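Local structure of putative hydrolase YdeN (Bacillus subtilis, 1UXO) at residues S136-I141 with V161-H166; I96-F101 with A132-K137. The protein is a putative alpha/beta hydrolase, probably a serine hydrolase of the RBBP9 family, whose natural substrate is not established. The protein carries 2 engineered substitutions. All coordinates share one frame; numbering follows the deposited sequence.

Interaction 1. Residues S136-I141 with V161-H166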
loop_
_atom_site.group_PDB
_atom_site.type_symbol
_atom_site.label_atom_id
_atom_site.label_comp_id
_atom_site.label_asym_id
_atom_site.label_seq_id
_atom_site.Cartn_x
_atom_site.Cartn_y
_atom_site.Cartn_z
ATOM N N SER A 136 -2.857 7.532 10.192
ATOM C CA SER A 136 -3.216 7.780 11.595
ATOM C C SER A 136 -2.554 9.011 12.143
ATOM O O SER A 136 -1.338 9.134 12.088
ATOM C CB SER A 136 -2.827 6.564 12.453
ATOM O OG SER A 136 -2.802 6.864 13.863
ATOM N N LYS A 137 -3.341 9.910 12.742
ATOM C CA LYS A 137 -2.790 11.132 13.305
ATOM C C LYS A 137 -1.759 10.907 14.375
ATOM O O LYS A 137 -0.830 11.719 14.468
ATOM C CB LYS A 137 -3.884 12.078 13.842
ATOM C CG LYS A 137 -3.419 13.465 14.235
ATOM C CD LYS A 137 -2.736 14.143 13.067
ATOM C CE LYS A 137 -2.654 15.661 13.092
ATOM N NZ LYS A 137 -1.807 16.140 14.167
ATOM N N ASP A 138 -1.880 9.829 15.145
ATOM C CA ASP A 138 -0.967 9.550 16.244
ATOM C C ASP A 138 0.065 8.464 16.000
ATOM O O ASP A 138 0.711 7.961 16.934
ATOM C CB ASP A 138 -1.753 9.355 17.563
ATOM C CG ASP A 138 -2.603 8.082 17.586
ATOM O OD1 ASP A 138 -2.620 7.357 16.554
ATOM O OD2 ASP A 138 -3.317 7.755 18.615
ATOM N N ASP A 139 0.273 8.168 14.722
ATOM C CA ASP A 139 1.317 7.253 14.280
ATOM C C ASP A 139 2.727 7.775 14.666
ATOM O O ASP A 139 3.128 8.890 14.321
ATOM C CB ASP A 139 1.215 7.098 12.761
ATOM C CG ASP A 139 1.927 5.835 12.221
ATOM O OD1 ASP A 139 2.993 5.416 12.778
ATOM O OD2 ASP A 139 1.462 5.205 11.251
ATOM N N GLN A 140 3.428 6.987 15.456
ATOM C CA GLN A 140 4.760 7.325 15.877
ATOM C C GLN A 140 5.855 6.653 15.023
ATOM O O GLN A 140 7.058 6.835 15.305
ATOM C CB GLN A 140 4.913 6.906 17.355
ATOM C CG GLN A 140 3.890 7.576 18.345
ATOM C CD GLN A 140 4.027 9.044 18.329
ATOM O OE1 GLN A 140 5.154 9.563 18.501
ATOM N NE2 GLN A 140 2.929 9.758 18.010
ATOM N N ILE A 141 5.475 5.892 14.004
ATOM C CA ILE A 141 6.453 5.246 13.098
ATOM C C ILE A 141 6.519 5.992 11.780
ATOM O O ILE A 141 7.587 6.428 11.344
ATOM C CB ILE A 141 6.134 3.761 12.884
ATOM C CG1 ILE A 141 6.237 2.997 14.222
ATOM C CG2 ILE A 141 7.120 3.208 11.832
ATOM C CD1 ILE A 141 5.686 1.569 14.197
ATOM N N VAL A 161 -7.257 8.988 10.404
ATOM C CA VAL A 161 -7.883 8.291 11.517
ATOM C C VAL A 161 -7.205 8.902 12.735
ATOM O O VAL A 161 -5.973 8.825 12.882
ATOM C CB VAL A 161 -7.640 6.790 11.471
ATOM C CG1 VAL A 161 -8.257 6.121 12.711
ATOM C CG2 VAL A 161 -8.178 6.188 10.151
ATOM N N GLN A 162 -7.987 9.549 13.604
ATOM C CA GLN A 162 -7.390 10.330 14.682
ATOM C C GLN A 162 -6.557 9.486 15.634
ATOM O O GLN A 162 -5.461 9.894 16.062
ATOM C CB GLN A 162 -8.489 11.115 15.432
ATOM C CG GLN A 162 -7.929 12.153 16.353
ATOM C CD GLN A 162 -9.022 13.016 16.933
ATOM O OE1 GLN A 162 -10.152 12.529 17.125
ATOM N NE2 GLN A 162 -8.709 14.293 17.169
ATOM N N HIS A 163 -7.065 8.322 15.988
ATOM C CA HIS A 163 -6.373 7.417 16.881
ATOM C C HIS A 163 -6.235 6.047 16.217
ATOM O O HIS A 163 -6.987 5.127 16.492
ATOM C CB HIS A 163 -7.071 7.320 18.274
ATOM C CG HIS A 163 -7.079 8.620 19.015
ATOM N ND1 HIS A 163 -5.916 9.272 19.386
ATOM C CD2 HIS A 163 -8.098 9.422 19.390
ATOM C CE1 HIS A 163 -6.224 10.426 19.953
ATOM N NE2 HIS A 163 -7.538 10.546 19.953
ATOM N N GLY A 164 -5.258 5.919 15.337
ATOM C CA GLY A 164 -5.060 4.681 14.613
ATOM C C GLY A 164 -3.773 3.944 14.915
ATOM O O GLY A 164 -3.502 2.949 14.278
ATOM N N GLY A 165 -2.968 4.427 15.866
ATOM C CA GLY A 165 -1.610 3.941 16.062
ATOM C C GLY A 165 -0.866 3.895 14.719
ATOM O O GLY A 165 -0.810 4.895 14.009
ATOM N N HIS A 166 -0.286 2.741 14.390
ATOM C CA HIS A 166 0.264 2.436 13.040
ATOM C C HIS A 166 -0.545 1.281 12.327
ATOM O O HIS A 166 -0.030 0.561 11.426
ATOM C CB HIS A 166 1.777 2.167 13.203
ATOM C CG HIS A 166 2.536 1.905 11.931
ATOM N ND1 HIS A 166 2.507 2.745 10.852
ATOM C CD2 HIS A 166 3.430 0.922 11.619
ATOM C CE1 HIS A 166 3.296 2.257 9.896
ATOM N NE2 HIS A 166 3.845 1.131 10.328
#

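Interaction 2. Residues I96-F101 with A132-K137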
loop_
_atom_site.group_PDB
_atom_site.type_symbol
_atom_site.label_atom_id
_atom_site.label_comp_id
_atom_site.label_asym_id
_atom_site.label_seq_id
_atom_site.Cartn_x
_atom_site.Cartn_y
_atom_site.Cartn_z
ATOM N N ILE A 96 -4.271 1.889 -2.638
ATOM C CA ILE A 96 -4.539 2.432 -1.342
ATOM C C ILE A 96 -3.292 2.231 -0.500
ATOM O O ILE A 96 -2.805 1.103 -0.358
ATOM C CB ILE A 96 -5.726 1.753 -0.702
ATOM C CG1 ILE A 96 -6.997 1.956 -1.524
ATOM C CG2 ILE A 96 -5.982 2.323 0.656
ATOM C CD1 ILE A 96 -8.226 1.196 -0.957
ATOM N N LEU A 97 -2.778 3.321 0.022
ATOM C CA LEU A 97 -1.513 3.321 0.752
ATOM C C LEU A 97 -1.793 3.592 2.201
ATOM O O LEU A 97 -1.965 4.746 2.603
ATOM C CB LEU A 97 -0.551 4.339 0.164
ATOM C CG LEU A 97 -0.422 4.280 -1.359
ATOM C CD1 LEU A 97 0.482 5.393 -1.899
ATOM C CD2 LEU A 97 0.127 2.940 -1.782
ATOM N N VAL A 98 -1.832 2.515 2.995
ATOM C CA VAL A 98 -2.045 2.632 4.439
ATOM C C VAL A 98 -0.744 2.949 5.158
ATOM O O VAL A 98 0.214 2.187 5.073
ATOM C CB VAL A 98 -2.721 1.396 5.021
ATOM C CG1 VAL A 98 -3.159 1.665 6.425
ATOM C CG2 VAL A 98 -3.938 1.038 4.162
ATOM N N SER A 99 -0.712 4.108 5.806
ATOM C CA SER A 99 0.494 4.656 6.434
ATOM C C SER A 99 1.602 4.841 5.434
ATOM O O SER A 99 2.772 4.561 5.744
ATOM C CB SER A 99 0.931 3.778 7.562
ATOM O OG SER A 99 -0.135 3.523 8.413
ATOM N N GLY A 100 1.232 5.285 4.227
ATOM C CA GLY A 100 2.199 5.471 3.157
ATOM C C GLY A 100 3.171 6.619 3.411
ATOM O O GLY A 100 2.844 7.646 4.067
ATOM N N PHE A 101 4.358 6.481 2.853
ATOM C CA PHE A 101 5.369 7.495 2.977
ATOM C C PHE A 101 6.327 7.343 1.768
ATOM O O PHE A 101 6.379 6.266 1.146
ATOM C CB PHE A 101 6.137 7.388 4.310
ATOM C CG PHE A 101 6.839 6.069 4.501
ATOM C CD1 PHE A 101 8.203 5.942 4.260
ATOM C CD2 PHE A 101 6.115 4.949 4.911
ATOM C CE1 PHE A 101 8.843 4.719 4.428
ATOM C CE2 PHE A 101 6.748 3.711 5.087
ATOM C CZ PHE A 101 8.108 3.584 4.833
ATOM N N ALA A 132 -5.671 6.602 -2.932
ATOM C CA ALA A 132 -5.948 7.026 -1.571
ATOM C C ALA A 132 -4.817 6.663 -0.643
ATOM O O ALA A 132 -4.075 5.681 -0.885
ATOM C CB ALA A 132 -7.245 6.404 -1.056
ATOM N N VAL A 133 -4.661 7.519 0.352
ATOM C CA VAL A 133 -3.768 7.330 1.510
ATOM C C VAL A 133 -4.613 7.346 2.804
ATOM O O VAL A 133 -5.459 8.245 3.036
ATOM C CB VAL A 133 -2.724 8.417 1.581
ATOM C CG1 VAL A 133 -1.854 8.267 2.833
ATOM C CG2 VAL A 133 -1.883 8.427 0.337
ATOM N N ILE A 134 -4.443 6.319 3.628
ATOM C CA ILE A 134 -5.128 6.243 4.924
ATOM C C ILE A 134 -4.051 6.342 5.973
ATOM O O ILE A 134 -3.069 5.588 5.929
ATOM C CB ILE A 134 -5.839 4.905 5.048
ATOM C CG1 ILE A 134 -6.843 4.782 3.883
ATOM C CG2 ILE A 134 -6.456 4.771 6.428
ATOM C CD1 ILE A 134 -7.647 3.516 3.819
ATOM N N ALA A 135 -4.196 7.263 6.895
ATOM C CA ALA A 135 -3.117 7.539 7.843
ATOM C C ALA A 135 -3.628 7.898 9.183
ATOM O O ALA A 135 -4.671 8.552 9.319
ATOM C CB ALA A 135 -2.196 8.666 7.307
ATOM N N SER A 136 -2.857 7.532 10.192
ATOM C CA SER A 136 -3.216 7.780 11.595
ATOM C C SER A 136 -2.554 9.011 12.143
ATOM O O SER A 136 -1.338 9.134 12.088
ATOM C CB SER A 136 -2.827 6.564 12.453
ATOM O OG SER A 136 -2.802 6.864 13.863
ATOM N N LYS A 137 -3.341 9.910 12.742
ATOM C CA LYS A 137 -2.790 11.132 13.305
ATOM C C LYS A 137 -1.759 10.907 14.375
ATOM O O LYS A 137 -0.830 11.719 14.468
ATOM C CB LYS A 137 -3.884 12.078 13.842
ATOM C CG LYS A 137 -3.419 13.465 14.235
ATOM C CD LYS A 137 -2.736 14.143 13.067
ATOM C CE LYS A 137 -2.654 15.661 13.092
ATOM N NZ LYS A 137 -1.807 16.140 14.167
HETATM O O HOH W 1 -0.536 6.090 9.573
#

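Interaction 1. Residues S136-I141 with V161-H166
D139 and H166 meet through a carboxylate-to-imidazole hydrogen bond. H166 ND1 donates to D139 OD2 over 2.7 Å, using the syn lone pair of that oxygen. OD2 lies near the ring plane at its edge, while the carboxylate is turned 61° from the ring. With CG anti to the backbone N (chi1 -161°), D139 turns its carboxylate carbon toward H166. The other oxygen, OD1, accepts the backbone N of I141 in an Asx turn and also the N of V142, which should fix the rotation of the carboxylate. I141 makes a CH-pi contact: its CB lies over the centre of the H166 ring, 4.1 Å from the centroid, and its CD1 is 3.5 Å from H166 CD2. An alanine in place of D139 would probably leave H166 ND1 without its acceptor and the ring freer to turn.

A second histidine-carboxylate pair lies just before it in both segments. H163 ND1 points in its ring plane to D138 OD2 at 3.1 Å, but meets that oxygen from above the carboxylate plane. D138 OD1 takes weak bonds from the N atoms of G164 and G165. Between the two pairs, S136 OG donates to G165 O over 2.8 Å and weakly accepts G164 N. At the strand ends K137 N bonds to V161 O over 2.9 Å.

D139, H166 and S73 are the predicted charge relay system of this alpha/beta hydrolase. The side chain of H166 lies about 3 Å from that of S73 at the nearest atoms. The buried carboxylate on ND1 is consistent with an acid that orients the histidine.

Interaction 2. Residues I96-F101 with A132-K137
I96 and I134 fit together on one face of the sheet. I134 is the bump, set against the notch between I96 and V98. Its CD1 tip meets the CG2 methyl of I96 at 3.8 Å, and its CG1 lies 4.1 Å from the same I96 CG2. The two side chains cross obliquely. I134 puts CG1 anti to its carbonyl carbon (chi1 -59°), and its extended chain carries CD1 to that methyl. On the V98 side of the notch, V98 CG2 stands 4.4 Å from I134 CB. A132 is the low point of this face. Its CB adds little bulk beside I96, and I96 CG1 stands 4.5 Å from it. The helix 177-188 lies over this face, with L183 and Y186 against I96 and V179 against I134.

The segments 96-101 and 132-137 carry neighbouring parallel strands, 16° apart in direction. They belong to a beta-alpha-beta unit that runs through the helix 121-127, in the central sheet of the alpha/beta hydrolase fold. L97 N donates to A132 O, I134 N to L97 O, and S99 N to I134 O.

On the other face L97 and V133 are paired. L97 CB lies 4.3 Å from V133 CG2, and the other V133 methyl, CG1, comes within 3.5 Å of L97 O. The rest of L97 packs on C76, I79 and L80 of the helix 75-84, while V133 touches S147 of the helix 144-153.

The strand 92-98 ends at V98, though S99 still lies beside A135. The chain bends in a type II turn from L97 to G100. CB of S99 points away from the other strand, but a water joins S99 OG, 2.8 Å away, to the N-H of S136, which it accepts.

Segments 132-137 and 136-141 overlap at S136 and K137, so interactions 1 and 2 share these two residues. Their centres are 10 Å apart. Interaction 2 sets two inner strands side by side in the sheet. Interaction 1 begins where the strand 128-136 ends, beside the edge strand 157-161. A probable hydrogen bond from V161 N to A135 O, 2.8 Å, carries the pairing from one to the other. S99 of interaction 2 reaches the predicted charge relay system: its CB packs 3.7 Å from H166 CE1. Its OG also lies 3.7 Å from D139 OD2, a packing contact. The loop after the strand 92-98 thus lines the histidine and acid that interaction 1 holds together.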